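Local coordinates for protein putative leucoanthocyanidin reductase 1 (Vitis vinifera, PDB 3I6I) that probably catalyses the NADPH-dependent reduction of leucoanthocyanidins to flavan-3-ols such as catechin, in flavonoid biosynthesis, at residues Phe195-Thr208 against Tyr299-Phe311. Residues are numbered along the deposited sequence; the frame is centred on the assembly and turned at random. Where two conformers were deposited one is given.
Sequences FVAGTDIGKFTMKT and YPEDSFRTVEECF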
loop_
_atom_site.group_PDB
_atom_site.type_symbol
_atom_site.label_atom_id
_atom_site.label_comp_id
_atom_site.label_asym_id
_atom_site.label_seq_id
_atom_site.Cartn_x
_atom_site.Cartn_y
_atom_site.Cartn_z
ATOM N N PHE A 195 6.669 -3.574 -9.418
ATOM C CA PHE A 195 6.146 -2.195 -9.469
ATOM C C PHE A 195 4.730 -2.195 -10.000
ATOM O O PHE A 195 4.412 -2.835 -11.011
ATOM C CB PHE A 195 7.042 -1.313 -10.354
ATOM C CG PHE A 195 8.452 -1.246 -9.880
ATOM C CD1 PHE A 195 8.844 -0.302 -8.955
ATOM C CD2 PHE A 195 9.389 -2.196 -10.296
ATOM C CE1 PHE A 195 10.147 -0.245 -8.495
ATOM C CE2 PHE A 195 10.702 -2.154 -9.829
ATOM C CZ PHE A 195 11.087 -1.157 -8.926
ATOM N N VAL A 196 3.864 -1.501 -9.285
ATOM C CA VAL A 196 2.434 -1.531 -9.563
ATOM C C VAL A 196 1.897 -0.118 -9.627
ATOM O O VAL A 196 2.143 0.730 -8.720
ATOM C CB VAL A 196 1.704 -2.297 -8.453
ATOM C CG1 VAL A 196 0.201 -2.424 -8.791
ATOM C CG2 VAL A 196 2.339 -3.671 -8.234
ATOM N N ALA A 197 1.154 0.179 -10.689
ATOM C CA ALA A 197 0.471 1.456 -10.756
ATOM C C ALA A 197 -0.473 1.680 -9.580
ATOM O O ALA A 197 -1.205 0.795 -9.186
ATOM C CB ALA A 197 -0.328 1.605 -12.077
ATOM N N GLY A 198 -0.472 2.898 -9.047
ATOM C CA GLY A 198 -1.490 3.306 -8.084
ATOM C C GLY A 198 -2.917 2.874 -8.418
ATOM O O GLY A 198 -3.652 2.355 -7.562
ATOM N N THR A 199 -3.340 3.119 -9.647
ATOM C CA THR A 199 -4.694 2.789 -10.070
ATOM C C THR A 199 -4.940 1.284 -10.000
ATOM O O THR A 199 -6.070 0.868 -9.727
ATOM C CB THR A 199 -5.045 3.344 -11.489
ATOM O OG1 THR A 199 -4.126 2.835 -12.465
ATOM C CG2 THR A 199 -4.997 4.880 -11.525
ATOM N N ASP A 200 -3.909 0.482 -10.269
ATOM C CA ASP A 200 -4.002 -0.986 -10.146
ATOM C C ASP A 200 -4.004 -1.433 -8.675
ATOM O O ASP A 200 -4.666 -2.376 -8.320
ATOM C CB ASP A 200 -2.870 -1.699 -10.906
ATOM C CG ASP A 200 -3.109 -1.743 -12.407
ATOM O OD1 ASP A 200 -4.280 -1.643 -12.839
ATOM O OD2 ASP A 200 -2.115 -1.881 -13.162
ATOM N N ILE A 201 -3.257 -0.764 -7.816
ATOM C CA ILE A 201 -3.358 -1.085 -6.390
ATOM C C ILE A 201 -4.812 -0.874 -5.932
ATOM O O ILE A 201 -5.383 -1.727 -5.237
ATOM C CB ILE A 201 -2.445 -0.215 -5.554
ATOM C CG1 ILE A 201 -0.984 -0.486 -5.896
ATOM C CG2 ILE A 201 -2.729 -0.483 -3.998
ATOM C CD1 ILE A 201 -0.018 0.509 -5.252
ATOM N N GLY A 202 -5.444 0.232 -6.333
ATOM C CA GLY A 202 -6.842 0.452 -5.970
ATOM C C GLY A 202 -7.791 -0.570 -6.586
ATOM O O GLY A 202 -8.620 -1.178 -5.911
ATOM N N LYS A 203 -7.664 -0.787 -7.889
ATOM C CA LYS A 203 -8.601 -1.628 -8.607
ATOM C C LYS A 203 -8.587 -3.040 -8.053
ATOM O O LYS A 203 -9.649 -3.632 -7.735
ATOM C CB LYS A 203 -8.208 -1.644 -10.077
ATOM C CG LYS A 203 -9.043 -2.552 -10.965
ATOM C CD LYS A 203 -8.497 -2.457 -12.416
ATOM C CE LYS A 203 -8.820 -3.716 -13.221
ATOM N NZ LYS A 203 -8.305 -3.589 -14.649
ATOM N N PHE A 204 -7.389 -3.591 -7.928
ATOM C CA PHE A 204 -7.273 -4.982 -7.532
ATOM C C PHE A 204 -7.537 -5.161 -6.046
ATOM O O PHE A 204 -8.169 -6.120 -5.691
ATOM C CB PHE A 204 -5.976 -5.613 -8.011
ATOM C CG PHE A 204 -5.937 -5.783 -9.503
ATOM C CD1 PHE A 204 -6.726 -6.738 -10.116
ATOM C CD2 PHE A 204 -5.138 -4.976 -10.301
ATOM C CE1 PHE A 204 -6.723 -6.889 -11.479
ATOM C CE2 PHE A 204 -5.120 -5.140 -11.684
ATOM C CZ PHE A 204 -5.906 -6.083 -12.278
ATOM N N THR A 205 -7.139 -4.203 -5.204
ATOM C CA THR A 205 -7.563 -4.239 -3.821
ATOM C C THR A 205 -9.078 -4.369 -3.655
ATOM O O THR A 205 -9.575 -5.200 -2.848
ATOM C CB THR A 205 -7.061 -2.999 -3.050
ATOM O OG1 THR A 205 -5.643 -3.045 -2.937
ATOM C CG2 THR A 205 -7.696 -2.928 -1.614
ATOM N N MET A 206 -9.838 -3.550 -4.378
ATOM C CA MET A 206 -11.256 -3.544 -4.168
ATOM C C MET A 206 -11.882 -4.850 -4.659
ATOM O O MET A 206 -12.909 -5.250 -4.124
ATOM C CB MET A 206 -11.912 -2.272 -4.735
ATOM C CG MET A 206 -11.549 -1.025 -3.884
ATOM S SD MET A 206 -11.703 -1.264 -2.053
ATOM C CE MET A 206 -13.397 -1.739 -1.959
ATOM N N LYS A 207 -11.293 -5.535 -5.647
ATOM C CA LYS A 207 -11.825 -6.838 -6.107
ATOM C C LYS A 207 -11.729 -7.890 -5.017
ATOM O O LYS A 207 -12.559 -8.804 -4.938
ATOM C CB LYS A 207 -11.032 -7.387 -7.315
ATOM C CG LYS A 207 -11.027 -6.505 -8.542
ATOM C CD LYS A 207 -10.410 -7.236 -9.744
ATOM C CE LYS A 207 -10.485 -6.405 -11.022
ATOM N NZ LYS A 207 -11.852 -6.298 -11.622
ATOM N N THR A 208 -10.702 -7.776 -4.178
ATOM C CA THR A 208 -10.432 -8.783 -3.148
ATOM C C THR A 208 -11.421 -8.797 -1.986
ATOM O O THR A 208 -11.516 -9.827 -1.295
ATOM C CB THR A 208 -8.998 -8.659 -2.541
ATOM O OG1 THR A 208 -8.926 -7.549 -1.610
ATOM C CG2 THR A 208 -7.900 -8.621 -3.646
ATOM N N TYR A 299 -7.126 -13.057 -11.033
ATOM C CA TYR A 299 -7.897 -12.240 -11.975
ATOM C C TYR A 299 -7.242 -12.345 -13.345
ATOM O O TYR A 299 -6.574 -11.436 -13.814
ATOM C CB TYR A 299 -7.976 -10.799 -11.457
ATOM C CG TYR A 299 -8.545 -10.759 -10.050
ATOM C CD1 TYR A 299 -9.854 -11.219 -9.795
ATOM C CD2 TYR A 299 -7.809 -10.282 -8.999
ATOM C CE1 TYR A 299 -10.369 -11.209 -8.523
ATOM C CE2 TYR A 299 -8.302 -10.274 -7.727
ATOM C CZ TYR A 299 -9.581 -10.740 -7.486
ATOM O OH TYR A 299 -10.032 -10.731 -6.208
ATOM N N PRO A 300 -7.351 -13.523 -13.959
ATOM C CA PRO A 300 -6.666 -13.733 -15.243
ATOM C C PRO A 300 -7.240 -12.878 -16.373
ATOM O O PRO A 300 -8.414 -12.495 -16.349
ATOM C CB PRO A 300 -6.924 -15.223 -15.553
ATOM C CG PRO A 300 -8.151 -15.595 -14.690
ATOM C CD PRO A 300 -8.008 -14.739 -13.458
ATOM N N GLU A 301 -6.398 -12.600 -17.360
ATOM C CA GLU A 301 -6.809 -11.814 -18.536
ATOM C C GLU A 301 -7.316 -10.399 -18.156
ATOM O O GLU A 301 -8.310 -9.872 -18.716
ATOM C CB GLU A 301 -7.819 -12.570 -19.384
ATOM C CG GLU A 301 -7.180 -13.723 -20.142
ATOM C CD GLU A 301 -8.174 -14.512 -20.949
ATOM O OE1 GLU A 301 -9.288 -14.006 -21.197
ATOM O OE2 GLU A 301 -7.841 -15.650 -21.335
ATOM N N ASP A 302 -6.640 -9.825 -17.174
ATOM C CA ASP A 302 -6.956 -8.493 -16.658
ATOM C C ASP A 302 -5.621 -7.798 -16.403
ATOM O O ASP A 302 -5.093 -7.768 -15.284
ATOM C CB ASP A 302 -7.808 -8.622 -15.402
ATOM C CG ASP A 302 -8.566 -7.343 -15.079
ATOM O OD1 ASP A 302 -8.195 -6.292 -15.644
ATOM O OD2 ASP A 302 -9.505 -7.379 -14.238
ATOM N N SER A 303 -5.069 -7.270 -17.483
ATOM C CA SER A 303 -3.691 -6.781 -17.510
ATOM C C SER A 303 -3.418 -5.615 -16.566
ATOM O O SER A 303 -4.228 -4.714 -16.435
ATOM C CB SER A 303 -3.329 -6.316 -18.937
ATOM O OG SER A 303 -3.275 -7.409 -19.826
ATOM N N PHE A 304 -2.243 -5.660 -15.953
ATOM C CA PHE A 304 -1.712 -4.571 -15.149
ATOM C C PHE A 304 -1.125 -3.545 -16.086
ATOM O O PHE A 304 -0.511 -3.901 -17.088
ATOM C CB PHE A 304 -0.585 -5.078 -14.245
ATOM C CG PHE A 304 -1.068 -5.609 -12.931
ATOM C CD1 PHE A 304 -0.668 -5.022 -11.758
ATOM C CD2 PHE A 304 -1.985 -6.660 -12.887
ATOM C CE1 PHE A 304 -1.132 -5.483 -10.526
ATOM C CE2 PHE A 304 -2.474 -7.129 -11.674
ATOM C CZ PHE A 304 -2.050 -6.549 -10.496
ATOM N N ARG A 305 -1.279 -2.265 -15.743
ATOM C CA ARG A 305 -0.529 -1.201 -16.421
ATOM C C ARG A 305 0.983 -1.470 -16.297
ATOM O O ARG A 305 1.487 -1.803 -15.224
ATOM C CB ARG A 305 -0.865 0.143 -15.746
ATOM C CG ARG A 305 -2.317 0.546 -15.934
ATOM C CD ARG A 305 -2.618 1.855 -15.257
ATOM N NE ARG A 305 -2.023 2.966 -15.995
ATOM C CZ ARG A 305 -1.906 4.207 -15.530
ATOM N NH1 ARG A 305 -2.346 4.542 -14.310
ATOM N NH2 ARG A 305 -1.333 5.119 -16.293
ATOM N N THR A 306 1.708 -1.330 -17.398
ATOM C CA THR A 306 3.128 -1.512 -17.374
ATOM C C THR A 306 3.826 -0.246 -16.845
ATOM O O THR A 306 3.287 0.889 -16.893
ATOM C CB THR A 306 3.647 -1.815 -18.787
ATOM O OG1 THR A 306 3.592 -0.622 -19.582
ATOM C CG2 THR A 306 2.796 -2.898 -19.452
ATOM N N VAL A 307 5.070 -0.438 -16.456
ATOM C CA VAL A 307 5.931 0.656 -15.972
ATOM C C VAL A 307 6.188 1.671 -17.070
ATOM O O VAL A 307 6.157 2.893 -16.845
ATOM C CB VAL A 307 7.253 0.125 -15.417
ATOM C CG1 VAL A 307 8.174 1.299 -15.000
ATOM C CG2 VAL A 307 7.033 -0.849 -14.247
ATOM N N GLU A 308 6.422 1.173 -18.283
ATOM C CA GLU A 308 6.526 2.037 -19.458
ATOM C C GLU A 308 5.348 2.990 -19.562
ATOM O O GLU A 308 5.571 4.182 -19.731
ATOM C CB GLU A 308 6.675 1.236 -20.743
ATOM C CG GLU A 308 8.110 0.934 -21.110
ATOM N N GLU A 309 4.132 2.469 -19.436
ATOM C CA GLU A 309 2.935 3.298 -19.486
ATOM C C GLU A 309 2.975 4.320 -18.355
ATOM O O GLU A 309 2.765 5.512 -18.577
ATOM C CB GLU A 309 1.678 2.435 -19.376
ATOM C CG GLU A 309 1.446 1.522 -20.568
ATOM N N CYS A 310 3.248 3.847 -17.142
ATOM C CA CYS A 310 3.332 4.743 -15.972
ATOM C C CYS A 310 4.350 5.870 -16.149
ATOM O O CYS A 310 4.060 7.033 -15.846
ATOM C CB CYS A 310 3.725 3.988 -14.707
ATOM S SG CYS A 310 2.502 2.859 -14.171
ATOM N N PHE A 311 5.547 5.504 -16.600
ATOM C CA PHE A 311 6.623 6.470 -16.838
ATOM C C PHE A 311 6.214 7.454 -17.944
ATOM O O PHE A 311 6.572 8.633 -17.895
ATOM C CB PHE A 311 7.936 5.761 -17.186
ATOM C CG PHE A 311 8.693 5.213 -15.991
ATOM C CD1 PHE A 311 8.173 5.255 -14.701
ATOM C CD2 PHE A 311 9.937 4.645 -16.174
ATOM C CE1 PHE A 311 8.899 4.774 -13.629
ATOM C CE2 PHE A 311 10.658 4.145 -15.105
ATOM C CZ PHE A 311 10.142 4.208 -13.834
HETATM O O HOH W 1 0.538 -1.736 -12.612
HETATM O O HOH W 2 -5.324 -2.665 -14.928
HETATM O O HOH W 3 -11.525 -5.470 -14.477
#
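Asp200 OD2 accepts the backbone Arg305 N at 2.7 Å through its syn lone pair, and a water that also donates to Arg305 O and accepts from Ala197 N donates to the same oxygen. A second water bridges Asp200 OD1 to Lys203 NZ and Ser303 O, so both carboxylate oxygens are tied to the 303-305 backbone. Lys203, its chain extended with CG anti to the backbone N (chi1 176°), places NZ 2.9 Å from Asp302 OD1 in a salt bridge, on the syn side but tilted out of the carboxylate plane. Asp302 OD2 faces Lys207 NZ in a longer ion pair of 3.7 Å, supplemented by a bridging water. At the other end, Arg305 NH1 donates to Thr199 OG1 over 3.1 Å, nearly straight at 163° and in the guanidinium plane.

The contact fastens the loop 299-306 and the first turn of helix 307-315 along helix 198-208, whose Ile201 and Met206 pack on helix 21-32 of the NADP-binding Rossmann fold; Val196, just before the helix, neighbours the cofactor-binding Asn160. The Phe204 and Phe304 rings lie almost parallel (planes at 2°, centroids 4.4 Å apart) but slid so that they barely overlap, Phe304 CE2 lying over the outer part of the Phe204 face. Val196 CG1 meets the Phe304 ring at its edge, 3.8 Å from CE1. A leucine in place of Phe304 would probably lose the flat group lying over the outer part of the Phe204 ring and open a gap beside Val196. Lys207 CD sits over the centre of the Tyr299 ring, a CH-pi contact, while Tyr299 OH is hydrogen-bonded to Asp211. Ala197 CB rests 3.7 Å from Cys310 SG.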